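Local coordinates for 4-dehydrase (Streptomyces venezuelae, PDB 2PO3) that transfers an amino group, using pyridoxal phosphate, to C4 of a TDP-linked sugar on the way to desosamine, at the interface of chains A and B. Residues are numbered along the deposited sequence; one frame, centred on the assembly and turned at random. Chains: chain A/B, 4-dehydrase.

The interface of chains A and B. Residues chain A 237, 239-241; chain B 77, 81, 105-106, 109.
This is part of a two-fold homodimer interface, where a loop of chain A, from A:Ala237 to A:Asn241, lies across helices 76-87 and 102-109 of chain B and packs the subunits together. B:Trp109 packs against A:Ala237, A:Gly239 and A:Thr240. Its CG stands anti to the backbone N (chi1 -164°), sending the indole in among the loop residues. A:Thr240 covers one face, with CB 3.7 Å from the centroid of the five-membered ring of B:Trp109 and CG2 over the six-membered ring. On that same side A:Gly239 CA meets the benzo rim at CE3, while from the opposite side A:Ala237 CB comes to 3.5 Å of B:Trp109 CE3, so the loop clasps the ring edge. A leucine in place of the tryptophan would probably leave A:Thr240 CG2 and A:Ala237 CB without the flat ring that lies between them, freeing the loop to shift. The A:Thr240 hydroxyl, OG1, turns the other way, towards B:Gln81. A water links them, 2.7 Å from A:Thr240 OG1 and 2.9 Å from B:Gln81 OE1, beside a weak direct bond from NE2. That amide is steadied within chain B: NE2 of B:Gln81 donates to a lone pair of B:Ala106 O at 3.0 Å, tying the two helices. Next door, A:Asn241 CB packs against B:Thr77. Because A:Asn241 belongs to a pocket for the TDP-sugar–PLP aldimine, this contact, whose centre is about 15 Å from B:Lys200, the predicted catalytic lysine, likely helps position that pocket.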
loop_
_atom_site.group_PDB
_atom_site.type_symbol
_atom_site.label_atom_id
_atom_site.label_comp_id
_atom_site.label_asym_id
_atom_site.label_seq_id
_atom_site.Cartn_x
_atom_site.Cartn_y
_atom_site.Cartn_z
ATOM N N ALA A 237 3.018 9.720 14.845
ATOM C CA ALA A 237 3.290 8.673 13.841
ATOM C C ALA A 237 3.861 9.225 12.539
ATOM O O ALA A 237 4.452 8.477 11.718
ATOM C CB ALA A 237 2.041 7.845 13.501
ATOM N N GLY A 239 3.093 9.982 9.421
ATOM C CA GLY A 239 2.156 9.687 8.344
ATOM C C GLY A 239 2.710 8.634 7.397
ATOM O O GLY A 239 3.836 8.146 7.610
ATOM N N THR A 240 1.915 8.282 6.365
ATOM C CA THR A 240 2.373 7.286 5.394
ATOM C C THR A 240 1.715 7.465 4.022
ATOM O O THR A 240 1.068 8.460 3.722
ATOM C CB THR A 240 2.098 5.847 5.928
ATOM O OG1 THR A 240 2.797 4.878 5.173
ATOM C CG2 THR A 240 0.585 5.549 5.910
ATOM N N ASN A 241 1.882 6.460 3.166
ATOM C CA ASN A 241 1.276 6.437 1.855
ATOM C C ASN A 241 0.384 5.202 1.838
ATOM O O ASN A 241 0.902 4.079 1.799
ATOM C CB ASN A 241 2.289 6.298 0.694
ATOM C CG ASN A 241 1.611 6.435 -0.661
ATOM O OD1 ASN A 241 0.391 6.644 -0.758
ATOM N ND2 ASN A 241 2.417 6.465 -1.714
ATOM N N THR B 77 6.963 4.524 -0.151
ATOM C CA THR B 77 6.867 4.689 1.313
ATOM C C THR B 77 6.822 3.310 1.994
ATOM O O THR B 77 7.617 2.987 2.889
ATOM C CB THR B 77 5.641 5.548 1.651
ATOM O OG1 THR B 77 5.806 6.769 0.962
ATOM C CG2 THR B 77 5.571 5.796 3.161
ATOM N N GLN B 81 9.640 1.074 4.620
ATOM C CA GLN B 81 9.209 0.381 5.828
ATOM C C GLN B 81 9.577 -1.088 5.756
ATOM O O GLN B 81 10.103 -1.625 6.714
ATOM C CB GLN B 81 7.695 0.507 5.984
ATOM C CG GLN B 81 7.361 1.993 6.133
ATOM C CD GLN B 81 5.881 2.318 6.037
ATOM O OE1 GLN B 81 5.053 1.516 5.580
ATOM N NE2 GLN B 81 5.550 3.534 6.454
ATOM N N HIS B 105 8.880 10.146 7.603
ATOM C CA HIS B 105 7.554 9.629 7.948
ATOM C C HIS B 105 7.457 8.127 7.747
ATOM O O HIS B 105 6.899 7.372 8.543
ATOM C CB HIS B 105 6.478 10.271 7.047
ATOM C CG HIS B 105 6.064 11.616 7.547
ATOM N ND1 HIS B 105 6.713 12.214 8.610
ATOM C CD2 HIS B 105 5.078 12.452 7.113
ATOM C CE1 HIS B 105 6.138 13.398 8.811
ATOM N NE2 HIS B 105 5.156 13.541 7.929
ATOM N N ALA B 106 7.993 7.677 6.612
ATOM C CA ALA B 106 7.924 6.263 6.367
ATOM C C ALA B 106 8.442 5.524 7.598
ATOM O O ALA B 106 7.863 4.544 8.053
ATOM C CB ALA B 106 8.726 5.859 5.136
ATOM N N TRP B 109 6.440 6.213 11.118
ATOM C CA TRP B 109 5.221 5.411 11.097
ATOM C C TRP B 109 5.395 4.054 11.746
ATOM O O TRP B 109 4.490 3.569 12.428
ATOM C CB TRP B 109 4.742 5.175 9.667
ATOM C CG TRP B 109 3.319 4.704 9.508
ATOM C CD1 TRP B 109 2.931 3.480 9.063
ATOM C CD2 TRP B 109 2.095 5.453 9.697
ATOM N NE1 TRP B 109 1.550 3.407 8.980
ATOM C CE2 TRP B 109 1.021 4.608 9.358
ATOM C CE3 TRP B 109 1.800 6.755 10.138
ATOM C CZ2 TRP B 109 -0.310 5.040 9.458
ATOM C CZ3 TRP B 109 0.488 7.188 10.225
ATOM C CH2 TRP B 109 -0.555 6.334 9.883
HETATM O O HOH W 1 2.389 2.267 4.780
#